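Local coordinates for protein ATP-dependent helicase FUN30 (Saccharomyces cerevisiae S288c, PDB 5GN1) that uses ATP hydrolysis to remodel nucleosomes, promoting DNA end resection at double-strand breaks and the organization of heterochromatin, at residues E69-I72 / V73-K77; N119-N122 / D123-T127; I258-T261 / K262-G265. All coordinates share one frame; numbering follows the deposited sequence.

Interaction 1 of 3, residues E69-I72 / V73-K77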
# COMPACT_ATOMS: atom_id res chain seq x y z
N GLU A 69 -5.67 3.61 15.77
CA GLU A 69 -6.42 4.46 14.86
C GLU A 69 -7.90 4.46 15.19
O GLU A 69 -8.58 5.50 15.07
CB GLU A 69 -6.21 4.01 13.41
CG GLU A 69 -4.82 4.28 12.88
CD GLU A 69 -4.46 5.76 12.89
OE1 GLU A 69 -5.36 6.61 12.66
OE2 GLU A 69 -3.28 6.07 13.15
N ILE A 70 -8.44 3.30 15.56
CA ILE A 70 -9.86 3.23 15.90
C ILE A 70 -10.14 4.04 17.16
O ILE A 70 -11.21 4.64 17.28
CB ILE A 70 -10.31 1.76 16.05
CG1 ILE A 70 -10.39 1.08 14.68
CG2 ILE A 70 -11.67 1.67 16.76
CD1 ILE A 70 -11.61 1.49 13.85
N GLN A 71 -9.20 4.12 18.06
CA GLN A 71 -9.35 4.92 19.26
C GLN A 71 -9.43 6.40 18.87
O GLN A 71 -10.25 7.10 19.38
CB GLN A 71 -8.24 4.67 20.25
CG GLN A 71 -8.41 5.37 21.60
CD GLN A 71 -7.38 4.98 22.65
OE1 GLN A 71 -6.54 4.10 22.43
NE2 GLN A 71 -7.43 5.65 23.80
N ILE A 72 -8.58 6.85 17.95
CA ILE A 72 -8.65 8.23 17.48
C ILE A 72 -9.98 8.48 16.80
O ILE A 72 -10.63 9.51 17.03
CB ILE A 72 -7.45 8.55 16.56
CG1 ILE A 72 -6.14 8.30 17.30
CG2 ILE A 72 -7.51 9.99 16.12
CD1 ILE A 72 -4.89 8.45 16.42
N VAL A 73 -10.44 7.51 15.99
CA VAL A 73 -11.75 7.62 15.34
C VAL A 73 -12.84 7.84 16.37
O VAL A 73 -13.76 8.65 16.16
CB VAL A 73 -12.03 6.36 14.50
CG1 VAL A 73 -13.46 6.40 14.00
CG2 VAL A 73 -11.06 6.26 13.32
N LEU A 74 -12.78 7.11 17.48
CA LEU A 74 -13.76 7.28 18.55
C LEU A 74 -13.66 8.67 19.17
O LEU A 74 -14.67 9.36 19.34
CB LEU A 74 -13.56 6.21 19.62
CG LEU A 74 -13.74 4.76 19.17
CD1 LEU A 74 -13.44 3.79 20.33
CD2 LEU A 74 -15.13 4.55 18.59
N GLU A 75 -12.44 9.08 19.53
CA GLU A 75 -12.25 10.41 20.12
C GLU A 75 -12.65 11.50 19.14
O GLU A 75 -13.22 12.52 19.55
CB GLU A 75 -10.79 10.58 20.55
CG GLU A 75 -10.39 9.63 21.65
CD GLU A 75 -8.90 9.52 21.82
OE1 GLU A 75 -8.16 10.12 21.01
OE2 GLU A 75 -8.47 8.83 22.76
N HIS A 76 -12.37 11.30 17.85
CA HIS A 76 -12.76 12.28 16.83
C HIS A 76 -14.27 12.31 16.65
O HIS A 76 -14.87 13.39 16.59
CB HIS A 76 -12.04 11.96 15.50
CG HIS A 76 -12.48 12.80 14.34
ND1 HIS A 76 -13.23 12.30 13.30
CD2 HIS A 76 -12.24 14.10 14.03
CE1 HIS A 76 -13.45 13.25 12.41
NE2 HIS A 76 -12.86 14.36 12.83
N LYS A 77 -14.88 11.16 16.59
CA LYS A 77 -16.31 11.10 16.37
C LYS A 77 -17.15 11.63 17.53
O LYS A 77 -18.22 12.12 17.34
CB LYS A 77 -16.70 9.72 15.94
CG LYS A 77 -18.10 9.60 15.43
CD LYS A 77 -18.26 10.22 14.08
CE LYS A 77 -19.72 10.19 13.72
NZ LYS A 77 -20.03 10.91 12.49
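Gln71 and Glu75, one helical turn apart, carry side chains that are extended beyond CG, with Glu75 directing its chain back toward Gln71; their flat ends are turned steeply against each other, the amide and carboxylate planes lying 71° apart. The Gln71 chain leaves CB on the side away from its own nitrogen (chi1 -174°), whereas Glu75 CG is anti to its carbonyl carbon (chi1 -64°) and leans back over the preceding turn. Carboxylate oxygen OE2 of Glu75 thereby comes alongside the Gln71 chain, 3.6 Å from Gln71 CG, while Gln71 NE2 lies 3.5 Å from the same oxygen. Glu75 OE2 is also near the like charge of Glu91, which would probably raise the cost of keeping both ionised. Replacing this glutamate by an alanine is likely to leave the Gln71 amide without its lateral neighbour and freer to turn. Beneath this pair the ordinary i to i+4 ladder runs, with Glu75 N donating to Gln71 O at 3.0 Å. On another side of the helix Ile70 CG2 meets Leu74 CG at 4.4 Å, a loose apolar contact. Helix 60-82 is thus packed against two helices: Ile70 and Leu74 touch helix 345-359, where His76 ND1 is hydrogen-bonded to Glu352 and Asp353 pairs with Lys77, while Ile72 and His76 rest on Leu103 of helix 100-110.

Interaction 2 of 3, residues N119-N122 / D123-T127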
# COMPACT_ATOMS: atom_id res chain seq x y z
N ASN A 119 6.56 3.20 13.76
CA ASN A 119 6.68 2.63 15.11
C ASN A 119 8.00 2.02 15.52
O ASN A 119 8.40 2.11 16.68
CB ASN A 119 5.68 1.47 15.14
CG ASN A 119 4.24 1.91 15.12
OD1 ASN A 119 3.70 2.40 16.11
ND2 ASN A 119 3.61 1.74 13.97
N ILE A 120 8.71 1.44 14.55
CA ILE A 120 10.01 0.86 14.85
C ILE A 120 10.97 2.03 15.06
O ILE A 120 11.74 2.07 16.03
CB ILE A 120 10.47 -0.07 13.71
CG1 ILE A 120 9.53 -1.28 13.64
CG2 ILE A 120 11.92 -0.48 13.89
CD1 ILE A 120 9.77 -2.15 12.42
N TYR A 121 10.92 3.01 14.16
CA TYR A 121 11.76 4.20 14.25
C TYR A 121 11.09 5.22 15.18
O TYR A 121 10.60 6.27 14.75
CB TYR A 121 12.02 4.77 12.86
CG TYR A 121 12.86 3.90 11.95
CD1 TYR A 121 12.29 2.90 11.17
CD2 TYR A 121 14.24 4.08 11.87
CE1 TYR A 121 13.05 2.11 10.33
CE2 TYR A 121 15.02 3.29 11.04
CZ TYR A 121 14.41 2.30 10.27
OH TYR A 121 15.16 1.50 9.43
N ASN A 122 11.04 4.90 16.46
CA ASN A 122 10.38 5.70 17.46
C ASN A 122 11.11 7.01 17.75
O ASN A 122 12.21 7.18 17.33
CB ASN A 122 10.20 4.92 18.74
CG ASN A 122 11.52 4.50 19.33
OD1 ASN A 122 12.43 5.26 19.39
ND2 ASN A 122 11.60 3.29 19.73
N ASP A 123 10.46 7.90 18.48
CA ASP A 123 11.04 9.20 18.77
C ASP A 123 12.45 9.15 19.24
O ASP A 123 13.25 9.98 18.86
CB ASP A 123 10.13 10.02 19.67
CG ASP A 123 8.83 10.45 19.00
OD1 ASP A 123 8.65 10.15 17.81
OD2 ASP A 123 7.98 11.08 19.66
N LYS A 124 12.77 8.16 20.08
CA LYS A 124 14.12 8.01 20.60
C LYS A 124 15.05 7.57 19.47
O LYS A 124 16.23 7.94 19.44
CB LYS A 124 14.11 7.13 21.86
CG LYS A 124 13.14 7.59 22.93
CD LYS A 124 13.76 8.66 23.82
CE LYS A 124 12.96 8.86 25.09
NZ LYS A 124 13.38 10.08 25.83
N ILE A 125 14.50 6.83 18.52
CA ILE A 125 15.24 6.34 17.36
C ILE A 125 15.61 7.42 16.32
O ILE A 125 16.75 7.42 15.85
CB ILE A 125 14.46 5.22 16.66
CG1 ILE A 125 14.06 4.14 17.68
CG2 ILE A 125 15.27 4.62 15.52
CD1 ILE A 125 15.15 3.80 18.66
N ILE A 126 14.68 8.31 15.95
CA ILE A 126 15.01 9.31 14.97
C ILE A 126 15.89 10.40 15.52
O ILE A 126 16.64 11.04 14.79
CB ILE A 126 13.76 9.83 14.27
CG1 ILE A 126 12.85 10.49 15.26
CG2 ILE A 126 13.04 8.70 13.58
CD1 ILE A 126 11.64 11.06 14.60
N THR A 127 15.81 10.61 16.83
CA THR A 127 16.64 11.62 17.45
C THR A 127 18.07 11.24 17.20
O THR A 127 18.82 12.02 16.71
CB THR A 127 16.38 11.68 18.94
OG1 THR A 127 15.06 12.15 19.17
CG2 THR A 127 17.33 12.59 19.59
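Tyr121 and Asn122 lead the chain out of an irregular loop into helix 123-133, whose first turn folds back onto them. Tyr121 is the centre of an inverse gamma turn, and Asn122 N reaches Ile120 O only weakly. Asn122 then adopts the extended backbone usual for an N-cap (phi/psi -70°/169°), and helical angles begin at Asp123. The first regular helical bond runs from Ile126 N to Asn122 O at 3.0 Å; Ile125 N also makes a weak bond to that carbonyl oxygen. At the far end of this turn the hydroxyl of Thr127 donates through OG1 to Asp123 O (2.8 Å).

The cap itself belongs to the side chain of Asn122. With CG placed between the backbone N and the carbonyl carbon (chi1 62°), the amide folds over the start of the helix and OD1 accepts from Ile125 N at 2.7 Å, although the position of this oxygen is less certain because it is modelled too near the Ile125 side chain. Around the cap the contact is apolar. The Tyr121 and Ile125 side chains cross at about a right angle, Ile125 CG2 lying 3.8 Å from ring atom CD2 of Tyr121 in an oblique approach. Ile126 CG2 lies by the root of the tyrosine side chain, 4.1 Å from Tyr121 CB, and the Ile126 side chain also touches Lys149 and Met152 of helix 145-153.

Asp123 forms a salt bridge with Arg118, which also donates to Tyr121 O, so one guanidinium ties the loop to the helix start. Chemically, this is a helix N-terminus where the amides of Ile125 and Ile126 find acceptors in Asn122, the OD1 bond with the doubt noted, and whose positive dipole end is probably further eased by the carboxylate of Asp123.

Interaction 3 of 3, residues I258-T261 / K262-G265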
# COMPACT_ATOMS: atom_id res chain seq x y z
N ILE A 258 4.66 -5.86 -11.11
CA ILE A 258 3.94 -5.07 -10.12
C ILE A 258 3.64 -3.70 -10.71
O ILE A 258 4.51 -3.09 -11.36
CB ILE A 258 4.69 -4.98 -8.77
CG1 ILE A 258 5.94 -4.09 -8.87
CG2 ILE A 258 5.04 -6.38 -8.23
CD1 ILE A 258 6.66 -3.95 -7.53
N LEU A 259 2.40 -3.23 -10.53
CA LEU A 259 1.92 -2.02 -11.19
C LEU A 259 1.02 -1.23 -10.26
O LEU A 259 0.41 -1.79 -9.34
CB LEU A 259 1.08 -2.32 -12.46
CG LEU A 259 1.67 -3.20 -13.56
CD1 LEU A 259 1.09 -4.59 -13.45
CD2 LEU A 259 1.34 -2.59 -14.93
N SER A 260 0.93 0.07 -10.50
CA SER A 260 -0.12 0.85 -9.87
C SER A 260 -1.45 0.55 -10.56
O SER A 260 -1.49 0.29 -11.77
CB SER A 260 0.17 2.35 -9.93
OG SER A 260 0.44 2.77 -11.25
N THR A 261 -2.52 0.55 -9.78
CA THR A 261 -3.85 0.29 -10.34
C THR A 261 -4.18 1.27 -11.46
O THR A 261 -4.83 0.89 -12.44
CB THR A 261 -4.88 0.34 -9.22
OG1 THR A 261 -4.54 -0.68 -8.27
CG2 THR A 261 -6.28 0.09 -9.73
N LYS A 262 -3.68 2.51 -11.37
CA LYS A 262 -3.86 3.49 -12.43
C LYS A 262 -3.20 3.06 -13.74
O LYS A 262 -3.62 3.52 -14.81
CB LYS A 262 -3.34 4.87 -11.98
CG LYS A 262 -1.84 4.93 -11.60
CD LYS A 262 -1.45 6.22 -10.84
CE LYS A 262 0.09 6.41 -10.66
NZ LYS A 262 0.85 5.65 -9.57
N ALA A 263 -2.20 2.17 -13.70
CA ALA A 263 -1.68 1.63 -14.96
C ALA A 263 -2.75 0.86 -15.71
O ALA A 263 -2.64 0.69 -16.94
CB ALA A 263 -0.45 0.75 -14.74
N GLY A 264 -3.80 0.39 -15.02
CA GLY A 264 -4.94 -0.16 -15.71
C GLY A 264 -5.48 0.76 -16.79
O GLY A 264 -6.10 0.30 -17.75
N GLY A 265 -5.24 2.06 -16.66
CA GLY A 265 -5.68 3.04 -17.63
C GLY A 265 -4.70 3.41 -18.73
O GLY A 265 -5.02 4.26 -19.56
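Leu259, the first residue of 258-261 to meet the turn that follows, lays its CD2 methyl 3.8 Å from CB of Ala263, so that an apolar contact joins the strand end to the turn. Next comes Ser260, with OG set between its backbone N and carbonyl carbon (chi1 53°). The Lys262 side chain passes alongside it, and Lys262 NZ, brought back by a bend at chi4, lies 3.4 Å from Ser260 OG, an approach that is less certain because it rests on one of two modelled serine conformers. The carbonyl of Ser260 accepts from Ala263 N at 2.8 Å, with the donor standing 56° out of the carbonyl plane, in keeping with a 3-10 turn. Thr261 repeats the pattern one residue later: its O takes Gly264 N at 2.8 Å, the donor again above the plane, and Gly264 has no side chain to press on that oxygen.

Two i to i+3 bonds thus cross from strand to turn, and a third, Gly265 N to Lys262 O, continues the run. The sequence Ser-Thr-Lys-Ala-Gly-Gly at a strand end is consistent with helicase motif V of SNF2 proteins. The chemistry is a backbone one: the carbonyls of the buried Ser260 and Thr261 accept from the turn's own amides, while leucine and alanine close the apolar side.

In the fold
Along the chain the three contacts come in series, each a short local one. Interaction 1 lies within helix 60-82 and interaction 2 at the start of helix 123-133; their centres are 24 Å apart and their nearest atoms about 8 Å, without touching. Interaction 3 sits at the end of strand 256-260, a strand inside the six-stranded parallel sheet, on the opposite side of the chain's centre from both, with centres 32 and 33 Å away. The sheet belongs to the C-terminal RecA-like lobe of the SNF2-family ATPase, whereas the first two contacts lie in the helical parts beside it. The construct thus combines a helicase core lobe with helical elements, each shaped by local backbone bonding.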